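Local coordinates for uncharacterized protein Rv2277c (Mycobacterium tuberculosis, PDB 5VUG) that probably hydrolyses phosphodiesters, as a TIM-barrel domain of the glycerophosphodiester phosphodiesterase family, although its true substrate is unknown, at residues 11-16 with 265-271; 200-206 with 244-250. One frame throughout, in Å; residues are numbered along the deposited sequence.

Contact 1 of 2, residues 11-16 with 265-271; sequences PMIVAH and LDAVLVD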
loop_
_atom_site.group_PDB
_atom_site.type_symbol
_atom_site.label_atom_id
_atom_site.label_comp_id
_atom_site.label_asym_id
_atom_site.label_seq_id
_atom_site.Cartn_x
_atom_site.Cartn_y
_atom_site.Cartn_z
ATOM N N PRO A 11 5.604 -27.026 -7.173
ATOM C CA PRO A 11 4.284 -26.410 -7.374
ATOM C C PRO A 11 3.595 -27.008 -8.593
ATOM O O PRO A 11 4.241 -27.394 -9.569
ATOM C CB PRO A 11 4.616 -24.928 -7.601
ATOM C CG PRO A 11 5.981 -24.745 -6.972
ATOM C CD PRO A 11 6.698 -26.040 -7.195
HETATM N N MSE A 12 2.267 -27.096 -8.526
HETATM C CA MSE A 12 1.475 -27.454 -9.700
HETATM C C MSE A 12 1.700 -26.445 -10.814
HETATM O O MSE A 12 1.692 -25.232 -10.569
HETATM C CB MSE A 12 -0.019 -27.453 -9.365
HETATM C CG MSE A 12 -0.481 -28.611 -8.506
HETATM SE SE MSE A 12 -2.216 -28.167 -7.747
HETATM C CE MSE A 12 -3.168 -27.738 -9.409
ATOM N N ILE A 13 1.858 -26.930 -12.043
ATOM C CA ILE A 13 1.937 -26.052 -13.208
ATOM C C ILE A 13 0.533 -25.879 -13.771
ATOM O O ILE A 13 -0.075 -26.847 -14.245
ATOM C CB ILE A 13 2.882 -26.619 -14.278
ATOM C CG1 ILE A 13 4.276 -26.887 -13.691
ATOM C CG2 ILE A 13 2.941 -25.669 -15.478
ATOM C CD1 ILE A 13 4.943 -25.670 -13.092
ATOM N N VAL A 14 0.023 -24.648 -13.745
ATOM C CA VAL A 14 -1.340 -24.356 -14.203
ATOM C C VAL A 14 -1.258 -23.508 -15.469
ATOM O O VAL A 14 -0.634 -22.443 -15.464
ATOM C CB VAL A 14 -2.176 -23.665 -13.110
ATOM C CG1 VAL A 14 -3.586 -23.356 -13.617
ATOM C CG2 VAL A 14 -2.243 -24.528 -11.850
ATOM N N ALA A 15 -1.885 -23.973 -16.552
ATOM C CA ALA A 15 -1.802 -23.284 -17.844
ATOM C C ALA A 15 -2.742 -22.080 -17.861
ATOM O O ALA A 15 -3.969 -22.239 -17.867
ATOM C CB ALA A 15 -2.133 -24.238 -18.987
ATOM N N HIS A 16 -2.168 -20.877 -17.916
ATOM C CA HIS A 16 -2.956 -19.648 -17.863
ATOM C C HIS A 16 -3.682 -19.413 -19.185
ATOM O O HIS A 16 -3.041 -19.212 -20.222
ATOM C CB HIS A 16 -2.024 -18.474 -17.579
ATOM C CG HIS A 16 -2.736 -17.175 -17.380
ATOM N ND1 HIS A 16 -2.257 -15.986 -17.883
ATOM C CD2 HIS A 16 -3.885 -16.874 -16.729
ATOM C CE1 HIS A 16 -3.084 -15.006 -17.560
ATOM N NE2 HIS A 16 -4.079 -15.516 -16.855
ATOM N N LEU A 265 4.643 -22.503 -2.715
ATOM C CA LEU A 265 3.341 -22.278 -3.329
ATOM C C LEU A 265 2.792 -23.590 -3.879
ATOM O O LEU A 265 3.526 -24.401 -4.451
ATOM C CB LEU A 265 3.448 -21.269 -4.470
ATOM C CG LEU A 265 3.869 -19.844 -4.121
ATOM C CD1 LEU A 265 3.781 -18.955 -5.362
ATOM C CD2 LEU A 265 3.026 -19.278 -2.984
ATOM N N ASP A 266 1.486 -23.792 -3.709
ATOM C CA ASP A 266 0.857 -25.009 -4.209
ATOM C C ASP A 266 0.839 -25.050 -5.727
ATOM O O ASP A 266 0.835 -26.142 -6.316
ATOM C CB ASP A 266 -0.566 -25.128 -3.670
ATOM C CG ASP A 266 -0.595 -25.311 -2.177
ATOM O OD1 ASP A 266 -0.441 -26.460 -1.706
ATOM O OD2 ASP A 266 -0.735 -24.299 -1.475
ATOM N N ALA A 267 0.809 -23.884 -6.375
ATOM C CA ALA A 267 0.640 -23.821 -7.818
ATOM C C ALA A 267 1.246 -22.532 -8.349
ATOM O O ALA A 267 1.354 -21.528 -7.629
ATOM C CB ALA A 267 -0.854 -23.862 -8.184
ATOM N N VAL A 268 1.637 -22.573 -9.627
ATOM C CA VAL A 268 2.071 -21.397 -10.374
ATOM C C VAL A 268 1.281 -21.308 -11.673
ATOM O O VAL A 268 1.028 -22.324 -12.333
ATOM C CB VAL A 268 3.587 -21.403 -10.667
ATOM C CG1 VAL A 268 4.377 -21.264 -9.378
ATOM C CG2 VAL A 268 4.012 -22.674 -11.425
ATOM N N LEU A 269 0.891 -20.088 -12.034
ATOM C CA LEU A 269 0.054 -19.835 -13.206
ATOM C C LEU A 269 0.955 -19.317 -14.326
ATOM O O LEU A 269 1.514 -18.222 -14.216
ATOM C CB LEU A 269 -1.021 -18.814 -12.839
ATOM C CG LEU A 269 -2.157 -18.535 -13.823
ATOM C CD1 LEU A 269 -2.855 -19.824 -14.251
ATOM C CD2 LEU A 269 -3.175 -17.589 -13.179
ATOM N N VAL A 270 1.096 -20.103 -15.402
ATOM C CA VAL A 270 2.119 -19.880 -16.425
ATOM C C VAL A 270 1.498 -19.672 -17.807
ATOM O O VAL A 270 0.567 -20.381 -18.206
ATOM C CB VAL A 270 3.169 -21.016 -16.452
ATOM C CG1 VAL A 270 3.790 -21.206 -15.066
ATOM C CG2 VAL A 270 2.571 -22.332 -16.977
ATOM N N ASP A 271 2.047 -18.706 -18.557
ATOM C CA ASP A 271 1.597 -18.475 -19.926
ATOM C C ASP A 271 2.160 -19.493 -20.905
ATOM O O ASP A 271 1.583 -19.682 -21.982
ATOM C CB ASP A 271 1.995 -17.077 -20.411
ATOM C CG ASP A 271 1.186 -15.967 -19.757
ATOM O OD1 ASP A 271 0.390 -16.251 -18.845
ATOM O OD2 ASP A 271 1.338 -14.798 -20.178
#
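Five backbone hydrogen bonds join residues 11-16 to 265-271 in parallel register: Met12 N to Asp266 O (2.8 Å), Val268 N to Met12 O (2.8 Å), Val14 N to Val268 O (2.9 Å), Val270 N to Val14 O (2.9 Å) and His16 N to Val270 O (2.8 Å). A sixth bond involves side chains: His16 ND1 donates to Asp271 OD1 at 2.8 Å, the carboxylate lying near the imidazole plane, while His16 NE2 is hydrogen-bonded to a glycerol probably from the crystallisation liquor. The strand axes approach to 4.7 Å at 28°, the twist expected of barrel strands. On one face Val14 CG1 meets Leu269 CD1 (3.7 Å) and Met12 CB meets Ala267 CB (3.9 Å); on the other, Ile13 packs by CD1 on Val268 CG2 (3.6 Å) and by CG2 on Val270 CG2 (3.7 Å). First and last strands thus close the TIM barrel. Helix 254-263 covers Pro11, Leu265 and Val268, whereas Val14 and Leu269 touch Trp43 of strand 41-48, and strand 245-249 flanks 267-270.

Contact 2 of 2, residues 200-206 with 244-250; sequences KWAGFEL and MKVMGFA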
loop_
_atom_site.group_PDB
_atom_site.type_symbol
_atom_site.label_atom_id
_atom_site.label_comp_id
_atom_site.label_asym_id
_atom_site.label_seq_id
_atom_site.Cartn_x
_atom_site.Cartn_y
_atom_site.Cartn_z
ATOM N N LYS A 200 -9.781 -23.310 1.198
ATOM C CA LYS A 200 -9.995 -22.518 -0.009
ATOM C C LYS A 200 -8.703 -22.315 -0.786
ATOM O O LYS A 200 -7.614 -22.230 -0.208
ATOM C CB LYS A 200 -10.545 -21.138 0.353
ATOM C CG LYS A 200 -11.901 -21.165 0.990
ATOM C CD LYS A 200 -12.909 -20.661 0.016
ATOM C CE LYS A 200 -14.307 -20.733 0.567
ATOM N NZ LYS A 200 -15.266 -20.887 -0.557
ATOM N N TRP A 201 -8.844 -22.207 -2.108
ATOM C CA TRP A 201 -7.780 -21.683 -2.954
ATOM C C TRP A 201 -7.727 -20.163 -2.853
ATOM O O TRP A 201 -8.762 -19.489 -2.780
ATOM C CB TRP A 201 -8.031 -22.045 -4.421
ATOM C CG TRP A 201 -7.500 -23.381 -4.825
ATOM C CD1 TRP A 201 -8.203 -24.544 -4.919
ATOM C CD2 TRP A 201 -6.149 -23.694 -5.187
ATOM N NE1 TRP A 201 -7.372 -25.571 -5.312
ATOM C CE2 TRP A 201 -6.107 -25.073 -5.488
ATOM C CE3 TRP A 201 -4.964 -22.943 -5.284
ATOM C CZ2 TRP A 201 -4.932 -25.720 -5.881
ATOM C CZ3 TRP A 201 -3.792 -23.593 -5.669
ATOM C CH2 TRP A 201 -3.785 -24.965 -5.962
ATOM N N ALA A 202 -6.511 -19.626 -2.865
ATOM C CA ALA A 202 -6.280 -18.195 -2.988
ATOM C C ALA A 202 -5.138 -17.993 -3.968
ATOM O O ALA A 202 -4.275 -18.862 -4.104
ATOM C CB ALA A 202 -5.894 -17.568 -1.646
ATOM N N GLY A 203 -5.135 -16.850 -4.657
ATOM C CA GLY A 203 -4.080 -16.556 -5.609
ATOM C C GLY A 203 -3.775 -15.073 -5.689
ATOM O O GLY A 203 -4.609 -14.229 -5.359
ATOM N N PHE A 204 -2.549 -14.764 -6.112
ATOM C CA PHE A 204 -2.156 -13.378 -6.326
ATOM C C PHE A 204 -0.851 -13.380 -7.101
ATOM O O PHE A 204 -0.078 -14.334 -7.005
ATOM C CB PHE A 204 -1.961 -12.620 -5.004
ATOM C CG PHE A 204 -2.289 -11.159 -5.097
ATOM C CD1 PHE A 204 -3.607 -10.730 -5.064
ATOM C CD2 PHE A 204 -1.284 -10.213 -5.206
ATOM C CE1 PHE A 204 -3.916 -9.379 -5.145
ATOM C CE2 PHE A 204 -1.586 -8.855 -5.288
ATOM C CZ PHE A 204 -2.907 -8.443 -5.257
ATOM N N GLU A 205 -0.622 -12.300 -7.855
ATOM C CA GLU A 205 0.618 -12.111 -8.600
ATOM C C GLU A 205 1.833 -12.122 -7.677
ATOM O O GLU A 205 1.781 -11.659 -6.536
ATOM C CB GLU A 205 0.594 -10.757 -9.323
ATOM C CG GLU A 205 -0.217 -10.706 -10.610
ATOM C CD GLU A 205 -1.725 -10.650 -10.410
ATOM O OE1 GLU A 205 -2.204 -10.575 -9.263
ATOM O OE2 GLU A 205 -2.440 -10.684 -11.435
ATOM N N LEU A 206 2.952 -12.642 -8.202
ATOM C CA LEU A 206 4.229 -12.557 -7.492
ATOM C C LEU A 206 4.744 -11.128 -7.421
ATOM O O LEU A 206 5.458 -10.775 -6.471
ATOM C CB LEU A 206 5.282 -13.425 -8.186
ATOM C CG LEU A 206 5.556 -14.818 -7.627
ATOM C CD1 LEU A 206 4.268 -15.583 -7.440
ATOM C CD2 LEU A 206 6.529 -15.573 -8.538
HETATM N N MSE A 244 -5.752 -24.316 3.324
HETATM C CA MSE A 244 -5.742 -23.420 2.169
HETATM C C MSE A 244 -4.679 -23.849 1.165
HETATM O O MSE A 244 -3.641 -24.401 1.531
HETATM C CB MSE A 244 -5.462 -21.966 2.569
HETATM C CG MSE A 244 -6.574 -21.289 3.364
HETATM SE SE MSE A 244 -6.461 -19.326 3.281
HETATM C CE MSE A 244 -7.418 -19.010 1.618
ATOM N N LYS A 245 -4.942 -23.572 -0.109
ATOM C CA LYS A 245 -3.984 -23.779 -1.185
ATOM C C LYS A 245 -3.747 -22.436 -1.856
ATOM O O LYS A 245 -4.684 -21.649 -2.018
ATOM C CB LYS A 245 -4.519 -24.803 -2.196
ATOM C CG LYS A 245 -4.768 -26.179 -1.580
ATOM C CD LYS A 245 -5.465 -27.111 -2.549
ATOM C CE LYS A 245 -5.643 -28.504 -1.938
ATOM N NZ LYS A 245 -6.212 -29.493 -2.899
ATOM N N VAL A 246 -2.492 -22.145 -2.200
ATOM C CA VAL A 246 -2.118 -20.820 -2.690
ATOM C C VAL A 246 -1.443 -20.926 -4.051
ATOM O O VAL A 246 -0.577 -21.783 -4.274
ATOM C CB VAL A 246 -1.273 -20.007 -1.681
ATOM C CG1 VAL A 246 -2.119 -19.650 -0.449
ATOM C CG2 VAL A 246 -0.014 -20.763 -1.269
HETATM N N MSE A 247 -1.854 -20.049 -4.961
HETATM C CA MSE A 247 -1.298 -19.993 -6.310
HETATM C C MSE A 247 -0.628 -18.660 -6.586
HETATM O O MSE A 247 -1.178 -17.592 -6.265
HETATM C CB MSE A 247 -2.401 -20.227 -7.349
HETATM C CG MSE A 247 -1.885 -20.267 -8.807
HETATM SE SE MSE A 247 -3.334 -20.560 -10.096
HETATM C CE MSE A 247 -4.210 -22.064 -9.246
ATOM N N GLY A 248 0.565 -18.714 -7.177
ATOM C CA GLY A 248 1.212 -17.504 -7.648
ATOM C C GLY A 248 0.769 -17.186 -9.061
ATOM O O GLY A 248 0.859 -18.050 -9.939
ATOM N N PHE A 249 0.250 -15.982 -9.291
ATOM C CA PHE A 249 -0.149 -15.575 -10.633
ATOM C C PHE A 249 1.043 -14.940 -11.354
ATOM O O PHE A 249 1.989 -14.447 -10.732
ATOM C CB PHE A 249 -1.275 -14.533 -10.579
ATOM C CG PHE A 249 -2.571 -15.030 -9.969
ATOM C CD1 PHE A 249 -2.869 -16.387 -9.895
ATOM C CD2 PHE A 249 -3.519 -14.116 -9.518
ATOM C CE1 PHE A 249 -4.085 -16.823 -9.361
ATOM C CE2 PHE A 249 -4.726 -14.541 -8.972
ATOM C CZ PHE A 249 -5.008 -15.897 -8.901
ATOM N N ALA A 250 0.971 -14.934 -12.686
ATOM C CA ALA A 250 1.955 -14.241 -13.526
ATOM C C ALA A 250 3.382 -14.724 -13.252
ATOM O O ALA A 250 4.308 -13.934 -13.050
ATOM C CB ALA A 250 1.828 -12.719 -13.399
#
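The indole of Trp201 lies flat against Lys245: CB of Lys245 sits 3.4 Å from the centroid of the six-membered ring of Trp201, 6° off its normal, a clear CH-pi contact. Farther along, Trp201 CZ3 approaches CE of Met247, a selenomethionine, at 3.9 Å. The second aromatic on this face, Phe249, reaches back across the neighbouring strand, its ring face over the backbone, with Phe249 CE2 3.5 Å from Gly203 C. With the ring in this position a side chain would clash: an ideal CB on Gly203 would fall 2.3 Å from Phe249 CZ. The same holds for Gly248 on the other face, where an ideal CB would lie 2.6 Å from Leu206 CD1.

The backbones pair in parallel, with axes 4.3 Å apart at closest approach and 22° between directions. The six-bond ladder begins with Lys245 N to Lys200 O (3.0 Å), includes Met247 N to Ala202 O (2.8 Å) and Phe249 N to Phe204 O (2.8 Å), and finishes with the longer Leu206 N to Phe249 O (3.3 Å). Glu205 directs OE1 to a salt bridge with Arg176.

Trp201, Met247 and Phe249 face the barrel interior, where Phe123, Tyr154 and Trp43 meet the rings. Ala202, Val246 and Phe204 face outward: helix 232-239 packs on the first two, helix 176-189 on Ala202 and Phe204, and strand 267-270 continues the sheet beside 245-249.

Overall arrangement
Contacts 1 and 2, with centres 9 Å apart, form successive parts of one barrel wall: strands 201-205, 245-249, 267-270 and 12-16 lie side by side, and contact 2 is nested in the chain loop that contact 1 closes. Leu269 N and Gly248 O, 2.9 Å apart, probably hydrogen-bond across the shared edge, while Asp266 OD2 meets Val246 N at 2.9 Å. Inside the barrel, Leu269 CD2 packs on Phe249 CD1 (3.5 Å). Bound glycerol lies about 3 Å from the His16 side chain, and the Phe249 side chain is about 4 Å from bound glycerol (nearest atoms), consistent with a pocket at the C-terminal strand ends, where TIM barrels place their active sites.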